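Local atomic coordinates of VirX1 (Cyanophage Syn10, PDB entry 6QGM), a protein that acts as a viral halogenase, probably flavin-dependent, that iodinates a range of different substrates. Residues 146-151 against 157-162; 72-77 against 516-521; 197-200 against 206-209; 27-32 against 375-380. One frame throughout, in Å; residues are numbered along the deposited sequence.

Contact 1 (146-151 against 157-162); sequences LTRNKD and FNFDWD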
loop_
_atom_site.group_PDB
_atom_site.type_symbol
_atom_site.label_atom_id
_atom_site.label_comp_id
_atom_site.label_asym_id
_atom_site.label_seq_id
_atom_site.Cartn_x
_atom_site.Cartn_y
_atom_site.Cartn_z
ATOM N N LEU B 146 5.901 3.173 41.807
ATOM C CA LEU B 146 6.484 4.142 40.853
ATOM C C LEU B 146 7.950 4.401 41.210
ATOM O O LEU B 146 8.318 4.285 42.401
ATOM C CB LEU B 146 5.634 5.413 40.891
ATOM C CG LEU B 146 5.606 6.253 39.619
ATOM C CD1 LEU B 146 5.431 5.408 38.375
ATOM C CD2 LEU B 146 4.487 7.279 39.695
ATOM N N THR B 147 8.758 4.712 40.198
ATOM C CA THR B 147 10.214 4.979 40.313
ATOM C C THR B 147 10.636 5.799 39.095
ATOM O O THR B 147 9.981 5.630 38.029
ATOM C CB THR B 147 11.017 3.680 40.410
ATOM O OG1 THR B 147 12.393 3.991 40.200
ATOM C CG2 THR B 147 10.601 2.663 39.381
ATOM N N ARG B 148 11.679 6.631 39.231
ATOM C CA ARG B 148 12.256 7.375 38.078
ATOM C C ARG B 148 13.203 6.459 37.300
ATOM O O ARG B 148 13.579 6.846 36.181
ATOM C CB ARG B 148 12.950 8.655 38.540
ATOM C CG ARG B 148 11.992 9.699 39.080
ATOM C CD ARG B 148 12.380 11.122 38.699
ATOM N NE ARG B 148 11.363 12.062 39.131
ATOM C CZ ARG B 148 11.218 12.487 40.383
ATOM N NH1 ARG B 148 12.008 12.024 41.341
ATOM N NH2 ARG B 148 10.261 13.341 40.707
ATOM N N ASN B 149 13.539 5.288 37.852
ATOM C CA ASN B 149 14.271 4.228 37.115
ATOM C C ASN B 149 15.647 4.778 36.686
ATOM O O ASN B 149 16.132 4.387 35.605
ATOM C CB ASN B 149 13.429 3.716 35.936
ATOM C CG ASN B 149 13.927 2.414 35.351
ATOM O OD1 ASN B 149 14.338 1.516 36.084
ATOM N ND2 ASN B 149 13.838 2.292 34.039
ATOM N N LYS B 150 16.257 5.619 37.528
ATOM C CA LYS B 150 17.566 6.296 37.295
ATOM C C LYS B 150 18.595 5.255 36.858
ATOM O O LYS B 150 19.141 5.416 35.763
ATOM C CB LYS B 150 17.983 7.063 38.554
ATOM C CG LYS B 150 16.957 8.101 39.030
ATOM C CD LYS B 150 16.723 8.180 40.546
ATOM C CE LYS B 150 15.287 8.477 40.930
ATOM N NZ LYS B 150 15.123 8.492 42.396
ATOM N N ASP B 151 18.870 4.254 37.699
ATOM C CA ASP B 151 19.482 2.957 37.313
ATOM C C ASP B 151 18.376 2.138 36.650
ATOM O O ASP B 151 17.314 1.996 37.297
ATOM C CB ASP B 151 20.062 2.246 38.536
ATOM C CG ASP B 151 21.176 3.019 39.235
ATOM O OD1 ASP B 151 21.658 4.033 38.670
ATOM O OD2 ASP B 151 21.585 2.591 40.342
ATOM N N PHE B 157 11.754 1.046 30.446
ATOM C CA PHE B 157 10.798 2.022 31.027
ATOM C C PHE B 157 11.504 3.364 31.203
ATOM O O PHE B 157 12.569 3.405 31.844
ATOM C CB PHE B 157 10.289 1.535 32.381
ATOM C CG PHE B 157 9.486 2.551 33.158
ATOM C CD1 PHE B 157 8.233 2.966 32.708
ATOM C CD2 PHE B 157 9.986 3.081 34.339
ATOM C CE1 PHE B 157 7.498 3.905 33.425
ATOM C CE2 PHE B 157 9.241 4.005 35.052
ATOM C CZ PHE B 157 8.005 4.421 34.602
ATOM N N ASN B 158 10.902 4.423 30.657
ATOM C CA ASN B 158 11.412 5.818 30.703
ATOM C C ASN B 158 10.360 6.666 31.433
ATOM O O ASN B 158 9.343 6.977 30.817
ATOM C CB ASN B 158 11.749 6.287 29.288
ATOM C CG ASN B 158 12.053 7.767 29.156
ATOM O OD1 ASN B 158 11.647 8.598 29.977
ATOM N ND2 ASN B 158 12.767 8.095 28.099
ATOM N N PHE B 159 10.597 6.999 32.704
ATOM C CA PHE B 159 9.618 7.656 33.609
ATOM C C PHE B 159 8.927 8.828 32.888
ATOM O O PHE B 159 7.685 8.826 32.841
ATOM C CB PHE B 159 10.295 8.074 34.921
ATOM C CG PHE B 159 9.375 8.857 35.821
ATOM C CD1 PHE B 159 8.397 8.210 36.563
ATOM C CD2 PHE B 159 9.460 10.236 35.907
ATOM C CE1 PHE B 159 7.532 8.920 37.383
ATOM C CE2 PHE B 159 8.585 10.942 36.709
ATOM C CZ PHE B 159 7.626 10.283 37.449
ATOM N N ASP B 160 9.696 9.775 32.346
ATOM C CA ASP B 160 9.181 11.003 31.672
ATOM C C ASP B 160 8.112 10.664 30.621
ATOM O O ASP B 160 7.047 11.315 30.630
ATOM C CB ASP B 160 10.296 11.805 30.997
ATOM C CG ASP B 160 10.837 12.923 31.876
ATOM O OD1 ASP B 160 10.892 12.717 33.123
ATOM O OD2 ASP B 160 11.149 14.016 31.315
ATOM N N TRP B 161 8.410 9.714 29.735
ATOM C CA TRP B 161 7.652 9.493 28.470
ATOM C C TRP B 161 6.730 8.266 28.543
ATOM O O TRP B 161 5.758 8.263 27.774
ATOM C CB TRP B 161 8.628 9.412 27.294
ATOM C CG TRP B 161 9.243 10.744 27.020
ATOM C CD1 TRP B 161 10.416 11.227 27.520
ATOM C CD2 TRP B 161 8.672 11.798 26.230
ATOM N NE1 TRP B 161 10.632 12.503 27.063
ATOM C CE2 TRP B 161 9.583 12.871 26.263
ATOM C CE3 TRP B 161 7.514 11.913 25.453
ATOM C CZ2 TRP B 161 9.351 14.060 25.577
ATOM C CZ3 TRP B 161 7.280 13.097 24.773
ATOM C CH2 TRP B 161 8.191 14.153 24.844
ATOM N N ASP B 162 7.020 7.279 29.397
ATOM C CA ASP B 162 6.226 6.032 29.566
ATOM C C ASP B 162 5.279 6.159 30.756
ATOM O O ASP B 162 4.577 5.174 31.047
ATOM C CB ASP B 162 7.115 4.801 29.763
ATOM C CG ASP B 162 7.881 4.403 28.515
ATOM O OD1 ASP B 162 7.460 4.818 27.405
ATOM O OD2 ASP B 162 8.899 3.674 28.665
#
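Phe-157 opens the second segment by accepting the cross-segment hydrogen bond, from Asn-149. Asn-149 ND2 lies 2.8 Å from Phe-157 O, and that oxygen sits close to the plane of the asparagine amide. The N-H points in at 141°, so the bond is bent. CG of Asn-149 stands anti to the backbone N (chi1 -165°), which swings the amide over to this carbonyl. The amide oxygen is taken by Ile-154 N in the loop between the segments. The ring of Phe-157 is met at its edge, with Thr-147 O 3.5 Å from Phe-157 CE2 and in the ring plane. Asn-149 CB sits near the same edge, 3.8 Å from Phe-157 CD2.

Asn-158 then N-caps the short helix, its OD1 weakly accepting from Trp-161 N. Phe-159 carries most of the packing. Arg-148 CG lies over one face of the Phe-159 ring, offset toward the rim, in a CH-pi contact 4.3 Å from the centroid. Leu-146 CG comes to the ring edge, 4.0 Å from Phe-159 CE1. The guanidinium of Arg-148 is turned steeply against the ring, and NH1 forms a salt bridge with Glu-525. Asp-162 OD2 accepts from Asn-158 N at 2.9 Å. Arg-486 of the second subunit packs on Asn-158, Trp-161 and Asp-162.

On the other side, Thr-147 OG1 accepts from Asn-149 N, which holds the bend at Arg-148. The contact thus pairs an ST turn with the N-capped start of a short helix, the two ends of one loop drawn together around two phenylalanine rings.

Contact 2 (72-77 against 516-521); sequences NATYKN and PTHYEF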
loop_
_atom_site.group_PDB
_atom_site.type_symbol
_atom_site.label_atom_id
_atom_site.label_comp_id
_atom_site.label_asym_id
_atom_site.label_seq_id
_atom_site.Cartn_x
_atom_site.Cartn_y
_atom_site.Cartn_z
ATOM N N ASN B 72 -4.965 18.443 41.023
ATOM C CA ASN B 72 -5.222 17.148 41.703
ATOM C C ASN B 72 -4.768 15.989 40.818
ATOM O O ASN B 72 -5.439 14.932 40.827
ATOM C CB ASN B 72 -6.699 16.980 42.061
ATOM C CG ASN B 72 -7.096 17.856 43.218
ATOM O OD1 ASN B 72 -6.585 17.691 44.313
ATOM N ND2 ASN B 72 -7.986 18.797 42.980
ATOM N N ALA B 73 -3.662 16.162 40.096
ATOM C CA ALA B 73 -3.185 15.174 39.111
ATOM C C ALA B 73 -2.559 14.010 39.869
ATOM O O ALA B 73 -2.035 14.227 40.978
ATOM C CB ALA B 73 -2.207 15.800 38.150
ATOM N N THR B 74 -2.664 12.812 39.304
ATOM C CA THR B 74 -1.896 11.617 39.716
ATOM C C THR B 74 -1.269 11.018 38.463
ATOM O O THR B 74 -1.557 11.538 37.362
ATOM C CB THR B 74 -2.765 10.631 40.508
ATOM O OG1 THR B 74 -3.695 10.020 39.613
ATOM C CG2 THR B 74 -3.487 11.290 41.659
ATOM N N TYR B 75 -0.422 10.003 38.645
ATOM C CA TYR B 75 0.343 9.326 37.564
ATOM C C TYR B 75 -0.455 8.133 37.044
ATOM O O TYR B 75 -1.287 7.576 37.778
ATOM C CB TYR B 75 1.732 8.899 38.056
ATOM C CG TYR B 75 2.741 10.013 38.141
ATOM C CD1 TYR B 75 3.178 10.656 36.992
ATOM C CD2 TYR B 75 3.280 10.415 39.349
ATOM C CE1 TYR B 75 4.124 11.666 37.038
ATOM C CE2 TYR B 75 4.230 11.421 39.409
ATOM C CZ TYR B 75 4.649 12.050 38.252
ATOM O OH TYR B 75 5.567 13.049 38.284
ATOM N N LYS B 76 -0.171 7.766 35.797
ATOM C CA LYS B 76 -0.853 6.674 35.059
ATOM C C LYS B 76 0.174 5.901 34.215
ATOM O O LYS B 76 0.768 6.507 33.297
ATOM C CB LYS B 76 -1.936 7.281 34.178
ATOM C CG LYS B 76 -2.776 6.269 33.420
ATOM C CD LYS B 76 -3.397 6.862 32.180
ATOM C CE LYS B 76 -3.981 5.812 31.276
ATOM N NZ LYS B 76 -4.425 6.426 30.009
ATOM N N ASN B 77 0.337 4.608 34.496
ATOM C CA ASN B 77 1.374 3.749 33.870
ATOM C C ASN B 77 0.732 2.737 32.907
ATOM O O ASN B 77 1.484 2.133 32.121
ATOM C CB ASN B 77 2.207 3.060 34.953
ATOM C CG ASN B 77 3.129 4.026 35.661
ATOM O OD1 ASN B 77 2.671 4.855 36.444
ATOM N ND2 ASN B 77 4.420 3.948 35.366
ATOM N N PRO B 516 8.667 2.705 46.211
ATOM C CA PRO B 516 7.546 3.455 46.766
ATOM C C PRO B 516 6.232 3.186 46.012
ATOM O O PRO B 516 6.263 2.939 44.817
ATOM C CB PRO B 516 7.961 4.926 46.634
ATOM C CG PRO B 516 9.127 4.935 45.657
ATOM C CD PRO B 516 9.759 3.566 45.736
ATOM N N THR B 517 5.107 3.228 46.734
ATOM C CA THR B 517 3.735 3.149 46.169
ATOM C C THR B 517 3.438 4.453 45.440
ATOM O O THR B 517 4.052 5.467 45.799
ATOM C CB THR B 517 2.674 2.914 47.248
ATOM O OG1 THR B 517 2.647 4.074 48.079
ATOM C CG2 THR B 517 2.942 1.690 48.091
ATOM N N HIS B 518 2.523 4.421 44.474
ATOM C CA HIS B 518 2.018 5.598 43.713
ATOM C C HIS B 518 1.790 6.783 44.666
ATOM O O HIS B 518 2.294 7.883 44.371
ATOM C CB HIS B 518 0.737 5.222 42.940
ATOM C CG HIS B 518 0.241 6.296 42.047
ATOM N ND1 HIS B 518 -1.082 6.409 41.698
ATOM C CD2 HIS B 518 0.892 7.308 41.430
ATOM C CE1 HIS B 518 -1.230 7.447 40.902
ATOM N NE2 HIS B 518 -0.037 8.018 40.728
ATOM N N TYR B 519 1.075 6.559 45.773
ATOM C CA TYR B 519 0.688 7.607 46.743
ATOM C C TYR B 519 1.957 8.169 47.396
ATOM O O TYR B 519 2.137 9.402 47.433
ATOM C CB TYR B 519 -0.317 7.058 47.769
ATOM C CG TYR B 519 -0.417 7.945 48.976
ATOM C CD1 TYR B 519 -1.151 9.112 48.944
ATOM C CD2 TYR B 519 0.291 7.647 50.129
ATOM C CE1 TYR B 519 -1.168 9.974 50.029
ATOM C CE2 TYR B 519 0.291 8.499 51.217
ATOM C CZ TYR B 519 -0.453 9.665 51.170
ATOM O OH TYR B 519 -0.511 10.508 52.244
ATOM N N GLU B 520 2.812 7.279 47.904
ATOM C CA GLU B 520 4.106 7.645 48.541
ATOM C C GLU B 520 4.924 8.483 47.552
ATOM O O GLU B 520 5.418 9.540 47.966
ATOM C CB GLU B 520 4.875 6.402 48.982
ATOM C CG GLU B 520 4.278 5.696 50.186
ATOM C CD GLU B 520 4.931 4.361 50.518
ATOM O OE1 GLU B 520 5.474 3.719 49.591
ATOM O OE2 GLU B 520 5.002 4.023 51.750
ATOM N N PHE B 521 5.050 8.049 46.291
ATOM C CA PHE B 521 5.856 8.753 45.258
ATOM C C PHE B 521 5.306 10.168 45.092
ATOM O O PHE B 521 6.101 11.119 45.151
ATOM C CB PHE B 521 5.867 8.015 43.916
ATOM C CG PHE B 521 6.844 8.572 42.901
ATOM C CD1 PHE B 521 6.536 9.686 42.130
ATOM C CD2 PHE B 521 8.088 7.991 42.739
ATOM C CE1 PHE B 521 7.441 10.187 41.209
ATOM C CE2 PHE B 521 8.989 8.493 41.815
ATOM C CZ PHE B 521 8.665 9.586 41.055
#
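The edge strand 74-76 of a three-stranded antiparallel sheet meets the first turn of the C-terminal helix through Tyr-75 and His-518. Tyr-75 N donates to His-518 NE2 at 2.9 Å. The backbone N lies almost in the imidazole plane, and the N-H points in at 144°. NE2 therefore acts as the acceptor here. ND1 hydrogen-bonds Met-267 O, so both ring nitrogens are engaged and the rotation of the ring is fixed. With chi1 at -174° the His-518 ring extends away from its own N-H, out of the helix and across to the strand. Thr-74 CB comes obliquely to the same ring, 3.6 Å from His-518 CE1.

Beside this bond, Tyr-75 CE2 touches Phe-521 CE1 at 3.9 Å. The two rings are steeply inclined to each other, with planes 78° apart. The helix start is secured by a capping box: Glu-520 N donates to Thr-517 OG1 and Thr-517 N to Glu-520 OE1.

Strand 74-76 pairs with strand 164-168 through Thr-74 with His-166 and Lys-76 with Ala-164. Leu-522 and Ile-526 extend the helix's cover over Tyr-75, whose OH reaches Asp-64. Helix 518-527 thus lies against the edge strand of this sheet.

Contact 3 (197-200 against 206-209); sequences QKES and FKYI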
loop_
_atom_site.group_PDB
_atom_site.type_symbol
_atom_site.label_atom_id
_atom_site.label_comp_id
_atom_site.label_asym_id
_atom_site.label_seq_id
_atom_site.Cartn_x
_atom_site.Cartn_y
_atom_site.Cartn_z
ATOM N N GLN B 197 -21.676 36.974 11.539
ATOM C CA GLN B 197 -21.906 37.639 10.224
ATOM C C GLN B 197 -20.864 37.057 9.259
ATOM O O GLN B 197 -19.672 37.196 9.537
ATOM C CB GLN B 197 -21.738 39.146 10.426
ATOM C CG GLN B 197 -21.640 39.966 9.142
ATOM C CD GLN B 197 -22.886 39.890 8.316
ATOM O OE1 GLN B 197 -23.981 39.830 8.854
ATOM N NE2 GLN B 197 -22.722 39.914 7.000
ATOM N N LYS B 198 -21.321 36.482 8.155
ATOM C CA LYS B 198 -20.411 35.964 7.097
ATOM C C LYS B 198 -19.913 37.160 6.293
ATOM O O LYS B 198 -20.447 38.258 6.476
ATOM C CB LYS B 198 -21.122 34.910 6.246
ATOM C CG LYS B 198 -21.720 33.771 7.048
ATOM C CD LYS B 198 -21.352 32.356 6.625
ATOM C CE LYS B 198 -20.913 31.474 7.779
ATOM N NZ LYS B 198 -21.329 30.075 7.562
ATOM N N GLU B 199 -18.903 36.956 5.454
ATOM C CA GLU B 199 -18.244 38.042 4.699
ATOM C C GLU B 199 -19.183 38.516 3.583
ATOM O O GLU B 199 -19.282 39.738 3.376
ATOM C CB GLU B 199 -16.914 37.568 4.119
ATOM C CG GLU B 199 -15.688 37.823 4.981
ATOM C CD GLU B 199 -15.333 39.284 5.242
ATOM O OE1 GLU B 199 -15.674 40.153 4.421
ATOM O OE2 GLU B 199 -14.748 39.550 6.276
ATOM N N SER B 200 -19.856 37.581 2.909
ATOM C CA SER B 200 -20.886 37.853 1.877
ATOM C C SER B 200 -21.756 36.613 1.670
ATOM O O SER B 200 -21.426 35.527 2.151
ATOM C CB SER B 200 -20.234 38.308 0.595
ATOM O OG SER B 200 -19.438 37.273 0.025
ATOM N N PHE B 206 -16.360 33.893 8.543
ATOM C CA PHE B 206 -16.848 34.831 9.581
ATOM C C PHE B 206 -16.173 36.170 9.318
ATOM O O PHE B 206 -14.958 36.199 9.206
ATOM C CB PHE B 206 -16.501 34.369 10.997
ATOM C CG PHE B 206 -17.125 33.075 11.448
ATOM C CD1 PHE B 206 -18.452 32.784 11.170
ATOM C CD2 PHE B 206 -16.389 32.164 12.188
ATOM C CE1 PHE B 206 -19.020 31.600 11.600
ATOM C CE2 PHE B 206 -16.952 30.972 12.607
ATOM C CZ PHE B 206 -18.272 30.700 12.328
ATOM N N LYS B 207 -16.950 37.232 9.157
ATOM C CA LYS B 207 -16.437 38.624 9.134
ATOM C C LYS B 207 -16.189 39.043 10.583
ATOM O O LYS B 207 -15.205 39.751 10.851
ATOM C CB LYS B 207 -17.428 39.525 8.397
ATOM C CG LYS B 207 -17.010 40.983 8.261
ATOM C CD LYS B 207 -18.179 41.972 8.230
ATOM C CE LYS B 207 -18.892 42.109 6.903
ATOM N NZ LYS B 207 -18.572 43.410 6.275
ATOM N N TYR B 208 -17.075 38.613 11.476
ATOM C CA TYR B 208 -16.945 38.718 12.951
ATOM C C TYR B 208 -17.945 37.753 13.595
ATOM O O TYR B 208 -18.822 37.236 12.883
ATOM C CB TYR B 208 -17.161 40.155 13.425
ATOM C CG TYR B 208 -18.463 40.780 13.006
ATOM C CD1 TYR B 208 -18.571 41.446 11.800
ATOM C CD2 TYR B 208 -19.569 40.759 13.832
ATOM C CE1 TYR B 208 -19.738 42.099 11.431
ATOM C CE2 TYR B 208 -20.742 41.409 13.482
ATOM C CZ TYR B 208 -20.843 42.046 12.260
ATOM O OH TYR B 208 -22.021 42.649 11.921
ATOM N N ILE B 209 -17.802 37.494 14.894
ATOM C CA ILE B 209 -18.843 36.789 15.703
ATOM C C ILE B 209 -19.428 37.816 16.677
ATOM O O ILE B 209 -18.729 38.827 16.949
ATOM C CB ILE B 209 -18.279 35.541 16.418
ATOM C CG1 ILE B 209 -17.092 35.890 17.320
ATOM C CG2 ILE B 209 -17.933 34.457 15.408
ATOM C CD1 ILE B 209 -16.657 34.770 18.223
#
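Two backbone hydrogen bonds tie Gln-197 to the partner strand. Lys-207 N donates to Gln-197 O at 2.7 Å, and Gln-197 N donates to Tyr-208 O at 3.2 Å. Gln-197 thus stands across from two residues, Lys-207 and Tyr-208, in a classic beta bulge. Beyond it the pairing has slipped by one, and Lys-198 pairs with Phe-206.

Gln-197 and Tyr-208 put their side chains on the same sheet face. Gln-197 CB lies over one face of the tyrosine ring, 3.8 Å from its centroid, in a CH-pi contact. Tyr-208 CG sits between the backbone N and the carbonyl carbon (chi1 56°), which folds the ring toward the glutamine. The Gln-197 amide turns back and donates weakly to Lys-198 O. Glu-199 crosses Lys-207 at about a right angle, with Glu-199 OE2 3.3 Å from Lys-207 CG. Their charged ends stay apart: Glu-199 OE1 and Lys-207 NZ are separated by 4.7 Å.

Phe-206 points away from the partner strand, packs on Leu-232 and Phe-236 of helix 231-236 and meets Tyr-222 edge-to-face. Lys-198 NZ bonds Phe-236 O. The hairpin of strands 187-198 and 206-211 lies in the large mixed sheet, where 206-211 is flanked by 187-198 and 215-217.

Contact 4 (27-32 against 375-380); sequences CPQLEI and QRDGYV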
loop_
_atom_site.group_PDB
_atom_site.type_symbol
_atom_site.label_atom_id
_atom_site.label_comp_id
_atom_site.label_asym_id
_atom_site.label_seq_id
_atom_site.Cartn_x
_atom_site.Cartn_y
_atom_site.Cartn_z
ATOM N N CYS B 27 3.682 30.454 19.302
ATOM C CA CYS B 27 3.343 31.360 18.166
ATOM C C CYS B 27 3.266 32.795 18.680
ATOM O O CYS B 27 2.217 33.444 18.601
ATOM C CB CYS B 27 2.040 30.940 17.489
ATOM S SG CYS B 27 2.026 29.200 16.951
ATOM N N PRO B 28 4.397 33.340 19.186
ATOM C CA PRO B 28 4.413 34.665 19.818
ATOM C C PRO B 28 3.960 35.799 18.883
ATOM O O PRO B 28 3.520 36.805 19.382
ATOM C CB PRO B 28 5.882 34.885 20.200
ATOM C CG PRO B 28 6.492 33.499 20.187
ATOM C CD PRO B 28 5.737 32.736 19.125
ATOM N N GLN B 29 4.091 35.610 17.566
ATOM C CA GLN B 29 3.674 36.588 16.517
ATOM C C GLN B 29 2.152 36.821 16.578
ATOM O O GLN B 29 1.718 37.896 16.128
ATOM C CB GLN B 29 4.140 36.140 15.120
ATOM C CG GLN B 29 3.339 35.014 14.468
ATOM C CD GLN B 29 3.830 33.618 14.792
ATOM O OE1 GLN B 29 4.344 33.348 15.883
ATOM N NE2 GLN B 29 3.655 32.697 13.846
ATOM N N LEU B 30 1.367 35.868 17.103
ATOM C CA LEU B 30 -0.122 35.945 17.127
ATOM C C LEU B 30 -0.598 36.900 18.227
ATOM O O LEU B 30 -0.039 36.858 19.339
ATOM C CB LEU B 30 -0.723 34.560 17.381
ATOM C CG LEU B 30 -0.543 33.525 16.275
ATOM C CD1 LEU B 30 -1.270 32.241 16.650
ATOM C CD2 LEU B 30 -1.049 34.058 14.929
ATOM N N GLU B 31 -1.611 37.702 17.905
ATOM C CA GLU B 31 -2.545 38.347 18.862
ATOM C C GLU B 31 -3.630 37.313 19.170
ATOM O O GLU B 31 -4.229 36.793 18.207
ATOM C CB GLU B 31 -3.178 39.607 18.256
ATOM C CG GLU B 31 -2.228 40.461 17.432
ATOM C CD GLU B 31 -2.935 41.483 16.558
ATOM O OE1 GLU B 31 -3.793 41.084 15.751
ATOM O OE2 GLU B 31 -2.636 42.685 16.696
ATOM N N ILE B 32 -3.865 36.997 20.448
ATOM C CA ILE B 32 -4.818 35.926 20.866
ATOM C C ILE B 32 -5.840 36.497 21.847
ATOM O O ILE B 32 -5.426 37.208 22.789
ATOM C CB ILE B 32 -4.064 34.732 21.479
ATOM C CG1 ILE B 32 -2.957 34.228 20.547
ATOM C CG2 ILE B 32 -5.041 33.623 21.865
ATOM C CD1 ILE B 32 -1.966 33.332 21.237
ATOM N N GLN B 375 5.064 27.800 10.206
ATOM C CA GLN B 375 5.656 27.430 8.899
ATOM C C GLN B 375 6.090 28.715 8.171
ATOM O O GLN B 375 7.295 28.859 7.943
ATOM C CB GLN B 375 4.639 26.541 8.176
ATOM C CG GLN B 375 5.228 25.685 7.074
ATOM C CD GLN B 375 6.156 24.587 7.540
ATOM O OE1 GLN B 375 7.367 24.722 7.430
ATOM N NE2 GLN B 375 5.612 23.479 8.021
ATOM N N ARG B 376 5.173 29.636 7.844
ATOM C CA ARG B 376 5.511 30.903 7.124
ATOM C C ARG B 376 4.791 32.094 7.762
ATOM O O ARG B 376 4.008 32.775 7.093
ATOM C CB ARG B 376 5.215 30.772 5.627
ATOM C CG ARG B 376 5.990 29.652 4.944
ATOM C CD ARG B 376 5.610 29.443 3.509
ATOM N NE ARG B 376 4.355 28.719 3.339
ATOM C CZ ARG B 376 3.855 28.382 2.161
ATOM N NH1 ARG B 376 4.514 28.652 1.039
ATOM N NH2 ARG B 376 2.704 27.735 2.109
ATOM N N ASP B 377 5.075 32.318 9.045
ATOM C CA ASP B 377 4.642 33.494 9.846
ATOM C C ASP B 377 3.121 33.633 9.810
ATOM O O ASP B 377 2.654 34.757 9.780
ATOM C CB ASP B 377 5.362 34.747 9.345
ATOM C CG ASP B 377 5.147 35.971 10.207
ATOM O OD1 ASP B 377 4.958 35.797 11.422
ATOM O OD2 ASP B 377 5.158 37.084 9.646
ATOM N N GLY B 378 2.382 32.522 9.830
ATOM C CA GLY B 378 0.908 32.538 9.918
ATOM C C GLY B 378 0.240 32.464 8.549
ATOM O O GLY B 378 -1.000 32.365 8.490
ATOM N N TYR B 379 1.034 32.454 7.474
ATOM C CA TYR B 379 0.532 32.142 6.108
ATOM C C TYR B 379 0.365 30.628 5.982
ATOM O O TYR B 379 1.265 29.861 6.390
ATOM C CB TYR B 379 1.410 32.689 4.982
ATOM C CG TYR B 379 0.837 32.403 3.619
ATOM C CD1 TYR B 379 -0.140 33.215 3.054
ATOM C CD2 TYR B 379 1.228 31.281 2.910
ATOM C CE1 TYR B 379 -0.693 32.931 1.812
ATOM C CE2 TYR B 379 0.679 30.974 1.673
ATOM C CZ TYR B 379 -0.278 31.808 1.114
ATOM O OH TYR B 379 -0.803 31.506 -0.108
ATOM N N VAL B 380 -0.791 30.246 5.430
ATOM C CA VAL B 380 -1.300 28.855 5.244
ATOM C C VAL B 380 -2.052 28.806 3.904
ATOM O O VAL B 380 -2.765 29.772 3.570
ATOM C CB VAL B 380 -2.220 28.444 6.415
ATOM C CG1 VAL B 380 -2.813 27.057 6.211
ATOM C CG2 VAL B 380 -1.519 28.553 7.766
#
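Gln-29 and Asp-377 make a small, partly buried contact between two turns, with no hydrogen bond across it. The first turn joins helix 14-26 to strand 31-36, and the second lies in the loop between helices 360-373 and 382-408. The meeting is a van der Waals one. Gln-29 CG approaches Asp-377 OD1 to 3.5 Å, and Gln-29 CB lies 3.8 Å from Asp-377 OD1. The two side chains run alongside each other, pointing opposite ways. Their amide and carboxylate planes are 33° apart. A chi1 of 76° tucks Gln-29 CG in against its own backbone, and the chain bends again at chi2. This second bend carries the amide past the carboxylate, and Gln-29 NE2 ends 4.2 Å from Gly-378 N.

Each backbone is set by its own turn. Residues 27-30 form a type I turn, closed by Leu-30 N to Cys-27 O at 3.0 Å. Residues 376-379 form a type I' turn, closed by Tyr-379 N to Arg-376 O at 3.0 Å. Asp-377 and Gly-378 occupy its two central positions, both with positive phi.

The far side of the second turn meets the second subunit, where Arg-376 NH1 bonds Tyr-409 O and His-469 O of that chain. Ile-373 of helix 360-373 packs on Cys-27, Gln-29 and Leu-30. Helix 14-26 and its flanking parallel strands 6-10 and 31-36 make a beta-alpha-beta unit of Rossmann type. This contact sits where that helix ends, and Gly-378 also bonds Ile-4 just before strand 6-10.

Overall arrangement
Contacts 1 and 2 form one patch, with centres about 13 Å apart. Leu-146 N probably hydrogen-bonds Pro-516 O at 3.0 Å, and Phe-159 of contact 1 meets Tyr-75 of contact 2 edge-to-face. Contact 3 lies on the opposite side of the chain's centre from contact 1, about 50 Å between centres. Contacts 3 and 4 are about 21 Å apart by centres and reach neighbouring strands of the same mixed sheet, 187-198 and 31-36. That sheet also holds strand 6-10, followed by a GxGxxG pattern consistent with flavin binding. Contact 4 lies at the other end of helix 14-26. Contacts 1 and 4 both touch the second subunit.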